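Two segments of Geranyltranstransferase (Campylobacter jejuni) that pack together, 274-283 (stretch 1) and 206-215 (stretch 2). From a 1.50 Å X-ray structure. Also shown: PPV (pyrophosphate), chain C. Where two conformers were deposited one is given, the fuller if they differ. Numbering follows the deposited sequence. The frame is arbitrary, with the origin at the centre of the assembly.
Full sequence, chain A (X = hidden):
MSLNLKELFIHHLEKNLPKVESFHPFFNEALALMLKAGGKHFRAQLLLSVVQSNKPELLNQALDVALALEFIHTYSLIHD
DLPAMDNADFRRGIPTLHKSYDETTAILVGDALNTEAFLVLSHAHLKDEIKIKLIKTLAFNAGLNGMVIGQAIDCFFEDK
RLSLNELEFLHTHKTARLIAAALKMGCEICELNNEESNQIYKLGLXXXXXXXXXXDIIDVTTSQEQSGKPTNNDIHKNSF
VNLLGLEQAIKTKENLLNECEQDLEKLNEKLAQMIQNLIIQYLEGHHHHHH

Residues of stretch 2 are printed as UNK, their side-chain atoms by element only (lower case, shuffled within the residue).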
HETATM    1  N   MSE A 274      11.800 -18.225 -22.341  1.00 14.53           N
HETATM    2  CA  MSE A 274      10.979 -17.044 -22.084  1.00 15.40           C
HETATM    3  C   MSE A 274      11.731 -15.993 -21.286  1.00 14.82           C
HETATM    4  O   MSE A 274      11.669 -14.801 -21.592  1.00 15.86           O
HETATM    5  CB  MSE A 274       9.689 -17.425 -21.373  1.00 17.87           C
HETATM    6  CG  MSE A 274       8.700 -18.101 -22.290  1.00 23.35           C
HETATM    7 SE   MSE A 274       7.036 -18.518 -21.357  1.00 31.67          SE
HETATM    8  CE  MSE A 274       7.517 -20.224 -20.589  1.00 33.41           C
ATOM      9  N   ILE A 275      12.445 -16.425 -20.257  1.00 14.07           N
ATOM     10  CA  ILE A 275      13.173 -15.469 -19.440  1.00 15.92           C
ATOM     11  C   ILE A 275      14.333 -14.878 -20.237  1.00 16.55           C
ATOM     12  O   ILE A 275      14.604 -13.681 -20.159  1.00 16.71           O
ATOM     13  CB  ILE A 275      13.646 -16.094 -18.119  1.00 15.64           C
ATOM     14  CG1 ILE A 275      12.424 -16.503 -17.279  1.00 16.86           C
ATOM     15  CG2 ILE A 275      14.566 -15.126 -17.340  1.00 15.73           C
ATOM     16  CD1 ILE A 275      12.769 -17.200 -15.983  1.00 17.10           C
ATOM     17  N   GLN A 276      15.005 -15.716 -21.018  1.00 16.76           N
ATOM     18  CA  GLN A 276      16.095 -15.249 -21.874  1.00 20.29           C
ATOM     19  C   GLN A 276      15.593 -14.125 -22.788  1.00 19.31           C
ATOM     20  O   GLN A 276      16.252 -13.104 -22.963  1.00 20.72           O
ATOM     21  CB  GLN A 276      16.644 -16.417 -22.704  1.00 23.94           C
ATOM     22  CG  GLN A 276      17.927 -16.120 -23.433  1.00 27.94           C
ATOM     23  CD  GLN A 276      19.066 -15.860 -22.473  1.00 31.54           C
ATOM     24  OE1 GLN A 276      19.332 -16.665 -21.588  1.00 33.37           O
ATOM     25  NE2 GLN A 276      19.749 -14.736 -22.643  1.00 34.00           N
ATOM     26  N   ASN A 277      14.411 -14.314 -23.365  1.00 18.19           N
ATOM     27  CA  ASN A 277      13.839 -13.296 -24.238  1.00 19.29           C
ATOM     28  C   ASN A 277      13.586 -11.987 -23.484  1.00 19.76           C
ATOM     29  O   ASN A 277      13.834 -10.903 -24.013  1.00 22.16           O
ATOM     30  CB  ASN A 277      12.528 -13.795 -24.857  1.00 19.70           C
ATOM     31  CG  ASN A 277      12.736 -14.933 -25.864  1.00 24.61           C
ATOM     32  OD1 ASN A 277      13.853 -15.352 -26.126  1.00 25.47           O
ATOM     33  ND2 ASN A 277      11.646 -15.427 -26.430  1.00 27.27           N
ATOM     34  N   LEU A 278      13.073 -12.073 -22.260  1.00 19.44           N
ATOM     35  CA  LEU A 278      12.779 -10.858 -21.490  1.00 19.52           C
ATOM     36  C   LEU A 278      14.062 -10.161 -21.029  1.00 23.91           C
ATOM     37  O   LEU A 278      14.100  -8.932 -20.953  1.00 26.02           O
ATOM     38  CB  LEU A 278      11.849 -11.147 -20.297  1.00 18.98           C
ATOM     39  CG  LEU A 278      10.452 -11.660 -20.667  1.00 18.78           C
ATOM     40  CD1 LEU A 278       9.777 -12.285 -19.466  1.00 18.77           C
ATOM     41  CD2 LEU A 278       9.574 -10.524 -21.202  1.00 19.25           C
ATOM     42  N   ILE A 279      15.095 -10.956 -20.737  1.00 26.24           N
ATOM     43  CA  ILE A 279      16.432 -10.466 -20.382  1.00 29.08           C
ATOM     44  C   ILE A 279      17.082  -9.726 -21.545  1.00 30.93           C
ATOM     45  O   ILE A 279      17.520  -8.581 -21.398  1.00 30.25           O
ATOM     46  CB  ILE A 279      17.378 -11.642 -20.002  1.00 30.01           C
ATOM     47  CG1 ILE A 279      17.011 -12.224 -18.631  1.00 30.90           C
ATOM     48  CG2 ILE A 279      18.842 -11.198 -20.029  1.00 30.81           C
ATOM     49  CD1 ILE A 279      17.726 -13.532 -18.302  1.00 30.93           C
ATOM     50  N   ILE A 280      17.166 -10.404 -22.690  1.00 32.14           N
ATOM     51  CA  ILE A 280      17.785  -9.845 -23.886  1.00 34.23           C
ATOM     52  C   ILE A 280      17.067  -8.552 -24.237  1.00 35.15           C
ATOM     53  O   ILE A 280      17.698  -7.536 -24.547  1.00 36.72           O
ATOM     54  CB  ILE A 280      17.737 -10.836 -25.074  1.00 34.41           C
ATOM     55  CG1 ILE A 280      18.691 -12.009 -24.816  1.00 35.35           C
ATOM     56  CG2 ILE A 280      18.109 -10.137 -26.369  1.00 35.04           C
ATOM     57  CD1 ILE A 280      18.630 -13.128 -25.851  1.00 35.64           C
ATOM     58  N   GLN A 281      15.743  -8.591 -24.158  1.00 35.03           N
ATOM     59  CA  GLN A 281      14.939  -7.385 -24.316  1.00 35.26           C
ATOM     60  C   GLN A 281      15.440  -6.284 -23.392  1.00 35.18           C
ATOM     61  O   GLN A 281      15.579  -5.125 -23.800  1.00 34.92           O
ATOM     62  CB  GLN A 281      13.477  -7.665 -23.979  1.00 35.44           C
ATOM     63  CG  GLN A 281      12.716  -8.457 -25.012  1.00 37.53           C
ATOM     64  CD  GLN A 281      11.267  -8.655 -24.615  1.00 39.29           C
ATOM     65  OE1 GLN A 281      10.632  -7.748 -24.065  1.00 40.60           O
ATOM     66  NE2 GLN A 281      10.737  -9.839 -24.887  1.00 39.34           N
ATOM     67  N   TYR A 282      15.674  -6.635 -22.131  1.00 36.32           N
ATOM     68  CA  TYR A 282      16.027  -5.632 -21.131  1.00 37.46           C
ATOM     69  C   TYR A 282      17.417  -5.060 -21.378  1.00 38.68           C
ATOM     70  O   TYR A 282      17.591  -3.842 -21.432  1.00 40.07           O
ATOM     71  CB  TYR A 282      15.913  -6.209 -19.718  1.00 38.09           C
ATOM     72  CG  TYR A 282      15.428  -5.205 -18.695  1.00 38.79           C
ATOM     73  CD1 TYR A 282      14.071  -5.063 -18.423  1.00 38.83           C
ATOM     74  CD2 TYR A 282      16.323  -4.404 -18.007  1.00 39.48           C
ATOM     75  CE1 TYR A 282      13.618  -4.149 -17.494  1.00 39.93           C
ATOM     76  CE2 TYR A 282      15.883  -3.484 -17.067  1.00 40.18           C
ATOM     77  CZ  TYR A 282      14.529  -3.363 -16.816  1.00 40.71           C
ATOM     78  OH  TYR A 282      14.086  -2.456 -15.882  1.00 42.46           O
ATOM     79  N   LEU A 283      18.402  -5.941 -21.534  1.00 39.25           N
ATOM     80  CA  LEU A 283      19.778  -5.530 -21.798  1.00 39.52           C
ATOM     81  C   LEU A 283      19.875  -4.669 -23.052  1.00 40.25           C
ATOM     82  O   LEU A 283      20.729  -3.784 -23.139  1.00 41.09           O
ATOM     83  CB  LEU A 283      20.686  -6.755 -21.936  1.00 39.08           C
ATOM     84  CG  LEU A 283      21.367  -7.244 -20.657  1.00 38.83           C
ATOM     85  CD1 LEU A 283      20.618  -6.778 -19.425  1.00 38.61           C
ATOM     86  CD2 LEU A 283      21.531  -8.757 -20.668  1.00 38.81           C
ATOM     87  N   UNK A 206      19.670 -11.892  -8.959  1.00 12.99           N
ATOM     88  CA  UNK A 206      20.853 -11.770  -9.810  1.00 15.42           C
ATOM     89  C   UNK A 206      20.548 -10.934 -11.054  1.00 15.37           C
ATOM     90  O   UNK A 206      21.335 -10.081 -11.449  1.00 17.16           O
ATOM     91  n   UNK A 206      24.338 -16.428  -9.802  1.00 32.94           N
ATOM     92  c   UNK A 206      23.714 -15.093  -9.619  1.00 31.06           C
ATOM     93  c   UNK A 206      23.364 -14.490 -10.954  1.00 27.67           C
ATOM     94  c   UNK A 206      22.788 -13.102 -10.783  1.00 23.02           C
ATOM     95  c   UNK A 206      21.392 -13.148 -10.196  1.00 18.13           C
ATOM     96  N   UNK A 207      19.393 -11.167 -11.662  1.00 14.21           N
ATOM     97  CA  UNK A 207      19.006 -10.403 -12.844  1.00 14.83           C
ATOM     98  C   UNK A 207      18.915  -8.926 -12.500  1.00 14.17           C
ATOM     99  O   UNK A 207      19.381  -8.075 -13.257  1.00 15.60           O
ATOM    100  c   UNK A 207      17.657 -10.889 -13.368  1.00 16.03           C
ATOM    101  c   UNK A 207      17.684 -12.281 -13.996  1.00 20.28           C
ATOM    102  c   UNK A 207      16.306 -12.618 -14.494  1.00 21.53           C
ATOM    103  c   UNK A 207      18.706 -12.326 -15.120  1.00 20.90           C
ATOM    104  N   UNK A 208      18.304  -8.624 -11.353  1.00 13.76           N
ATOM    105  CA  UNK A 208      18.174  -7.246 -10.925  1.00 13.23           C
ATOM    106  C   UNK A 208      19.523  -6.555 -10.820  1.00 13.75           C
ATOM    107  O   UNK A 208      19.694  -5.419 -11.277  1.00 15.85           O
ATOM    108  N   UNK A 209      20.484  -7.238 -10.203  1.00 14.82           N
ATOM    109  CA  UNK A 209      21.840  -6.711 -10.049  1.00 18.83           C
ATOM    110  C   UNK A 209      22.517  -6.530 -11.403  1.00 17.90           C
ATOM    111  O   UNK A 209      23.149  -5.504 -11.665  1.00 19.84           O
ATOM    112  c   UNK A 209      22.653  -7.669  -9.187  1.00 22.81           C
ATOM    113  c   UNK A 209      24.144  -7.416  -8.995  1.00 26.98           C
ATOM    114  c   UNK A 209      24.713  -8.546  -8.154  1.00 27.76           C
ATOM    115  c   UNK A 209      24.354  -6.075  -8.333  1.00 28.69           C
ATOM    116  N   UNK A 210      22.399  -7.539 -12.261  1.00 16.58           N
ATOM    117  CA  UNK A 210      22.974  -7.465 -13.598  1.00 18.89           C
ATOM    118  C   UNK A 210      22.454  -6.234 -14.329  1.00 19.53           C
ATOM    119  O   UNK A 210      23.218  -5.505 -14.965  1.00 19.98           O
ATOM    120  c   UNK A 210      22.911  -8.483 -15.914  1.00 20.90           C
ATOM    121  c   UNK A 210      23.452  -9.916 -13.927  1.00 21.02           C
ATOM    122  c   UNK A 210      22.633  -8.723 -14.421  1.00 19.92           C
ATOM    123  c   UNK A 210      22.953 -11.242 -14.450  1.00 20.96           C
ATOM    124  N   UNK A 211      21.152  -5.985 -14.229  1.00 18.99           N
ATOM    125  CA  UNK A 211      20.578  -4.863 -14.963  1.00 20.42           C
ATOM    126  C   UNK A 211      21.180  -3.538 -14.499  1.00 21.39           C
ATOM    127  O   UNK A 211      21.457  -2.659 -15.312  1.00 23.10           O
ATOM    128  c   UNK A 211      17.042  -6.278 -15.006  1.00 24.28           C
ATOM    129  c   UNK A 211      18.929  -6.773 -16.373  1.00 22.68           C
ATOM    130  c   UNK A 211      19.058  -4.811 -14.803  1.00 21.82           C
ATOM    131  c   UNK A 211      18.247  -7.845 -16.926  1.00 22.95           C
ATOM    132  c   UNK A 211      16.961  -8.131 -16.519  1.00 23.38           C
ATOM    133  c   UNK A 211      18.336  -5.983 -15.400  1.00 22.68           C
ATOM    134  c   UNK A 211      16.357  -7.348 -15.552  1.00 24.37           C
ATOM    135  N   UNK A 212      21.381  -3.392 -13.194  1.00 20.87           N
ATOM    136  CA  UNK A 212      21.918  -2.144 -12.660  0.53 20.80           C
ATOM    137  C   UNK A 212      23.392  -1.944 -13.004  1.00 21.36           C
ATOM    138  O   UNK A 212      23.821  -0.824 -13.313  1.00 23.09           O
ATOM    139  n   UNK A 212      18.415  -0.936 -12.042  0.53 23.21           N
ATOM    140  c   UNK A 212      21.692  -2.071 -11.149  0.53 20.71           C
ATOM    141  c   UNK A 212      20.231  -1.918 -10.777  0.53 21.12           C
ATOM    142  c   UNK A 212      19.595  -0.729 -11.463  0.53 22.36           C
ATOM    143  o   UNK A 212      20.159   0.364 -11.475  0.53 22.68           O
ATOM    144  N   UNK A 213      24.175  -3.017 -12.951  1.00 21.12           N
ATOM    145  CA  UNK A 213      25.576  -2.924 -13.352  1.00 22.18           C
ATOM    146  C   UNK A 213      25.645  -2.541 -14.815  1.00 23.73           C
ATOM    147  O   UNK A 213      26.427  -1.670 -15.197  1.00 23.68           O
ATOM    148  c   UNK A 213      27.777  -4.114 -13.667  1.00 20.78           C
ATOM    149  c   UNK A 213      26.334  -4.250 -13.156  1.00 21.00           C
ATOM    150  c   UNK A 213      26.878  -6.055 -11.446  1.00 21.24           C
ATOM    151  c   UNK A 213      26.315  -4.663 -11.687  1.00 20.24           C
ATOM    152  N   UNK A 214      24.808  -3.177 -15.629  1.00 24.92           N
ATOM    153  CA  UNK A 214      24.729  -2.871 -17.057  1.00 26.40           C
ATOM    154  C   UNK A 214      24.428  -1.396 -17.305  1.00 28.16           C
ATOM    155  O   UNK A 214      25.018  -0.779 -18.193  1.00 28.53           O
ATOM    156  o   UNK A 214      24.488  -3.664 -19.995  1.00 30.72           O
ATOM    157  c   UNK A 214      23.668  -3.748 -17.742  1.00 28.01           C
ATOM    158  c   UNK A 214      23.543  -3.460 -19.230  1.00 30.10           C
ATOM    159  n   UNK A 214      22.372  -2.986 -19.649  1.00 30.99           N
ATOM    160  N   UNK A 215      23.502  -0.835 -16.529  1.00 28.46           N
ATOM    161  CA  UNK A 215      23.188   0.589 -16.646  1.00 30.62           C
ATOM    162  C   UNK A 215      24.388   1.478 -16.332  1.00 30.75           C
ATOM    163  O   UNK A 215      24.651   2.450 -17.046  1.00 31.44           O
ATOM    164  c   UNK A 215      22.007   0.963 -15.753  1.00 33.11           C
ATOM    165  o   UNK A 215      20.660  -0.067 -17.424  1.00 36.59           O
ATOM    166  c   UNK A 215      20.695   0.419 -16.273  1.00 35.36           C
ATOM    167  o   UNK A 215      19.693   0.473 -15.530  1.00 35.74           O
TER
HETATM  168  O11 PPV C 290      11.965   1.133 -14.686  1.00 34.36           O
HETATM  169  P1  PPV C 290      11.445   0.247 -15.976  1.00 30.95           P
HETATM  170  O21 PPV C 290      12.629   0.081 -17.106  1.00 31.94           O
HETATM  171  O31 PPV C 290      11.037  -1.091 -15.546  1.00 32.36           O
HETATM  172  OPP PPV C 290      10.253   1.147 -16.656  1.00 25.85           O
HETATM  173  P2  PPV C 290       8.839   0.660 -17.325  1.00 20.72           P
HETATM  174  O12 PPV C 290       8.218   2.086 -17.871  1.00 21.31           O
HETATM  175  O22 PPV C 290       7.822   0.110 -16.182  1.00 20.20           O
HETATM  176  O32 PPV C 290       9.042  -0.287 -18.435  1.00 20.76           O

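Position 206 carries four carbons in an unbranched row ending in one nitrogen. The chain makes no contact with stretch 1, so the atoms alone decide: Lys206, whose terminal amine is hydrogen-bonded elsewhere in the structure.

Position 207 has four carbons forked at the second, and its CA-to-CB bond points toward stretch 1. One tip of the fork lies 3.5 Å from Ile279 CD1, and the other lies 4.2 Å from Ile275 CG2. A fork at the second carbon means leucine, Leu207. CD2 is the tip nearest Ile279, while CD1 lies 4.2 Å from both Ile275 CG2 and Ile279 CD1; the two isoleucines sit one turn apart on the facing helix.

Position 208 has no side-chain atoms at all, which makes it Gly208. Even an ideal CB placed here would find nothing of stretch 1 within 5.5 Å.

At 209 there are again four carbons forked at the second, giving Leu209. Its side chain is out of reach of stretch 1 and takes no part in the packing.

Position 210 also has four carbons, but the fork is at the first and one arm is two carbons long, the signature of Ile210. Its CA-to-CB bond points toward stretch 1, yet its nearest approach, Ile210 CG2 to Leu283 CD1 at 4.5 Å, adds little.

Position 211 shows one carbon followed by a ring of six carbons, with no oxygen attached. The ring lies over a face of the Tyr282 ring, one of its carbons 3.6 Å from Tyr282 CD2, and another is 3.5 Å from Leu283 CD1. A six-carbon ring without a hydroxyl is phenylalanine, Phe211; the two atoms concerned are CD2 and CD1.

Position 212 has three carbons, the third bearing one oxygen and one nitrogen: Gln212. Its CA-to-CB bond points away, and although the end comes nearer, it makes no contact with stretch 1.

The atoms of 213, four carbons forked at the first with one two-carbon arm, identify Ile213, which is out of reach of stretch 1.

Position 214 has two carbons, the second carrying one oxygen and one nitrogen, an amide one carbon shorter than that of 212. The nitrogen is 3.9 Å from Leu283 O, which is proximity without a hydrogen bond. This is Asn214; its OD1 is satisfied elsewhere in the structure.

Position 215 ends in a carboxylate, two carbons with two oxygens on the second: Asp215, which makes no contact with stretch 1.

The helices run nearly parallel, at 21°, with axes 11.5 Å apart at closest approach, leaving side chains to bridge the gap. No hydrogen bond crosses it; the 359 Å² of buried surface rests mainly on apolar and aromatic contacts. Phe211 has the largest covered area, 86 Å², packed against both Leu283 and Tyr282, the latter in an offset stack: centroids 4.2 Å apart, planes at 18°. Tyr282 CB adds a CH-pi contact, 4.2 Å from the Phe211 ring centroid and 25° off its normal. Tyr282 OH lies 3.2 Å from PPV O21, so Tyr282 touches both Phe211 and the pyrophosphate.

Stretch 2 206-215: KLGLIFQIND
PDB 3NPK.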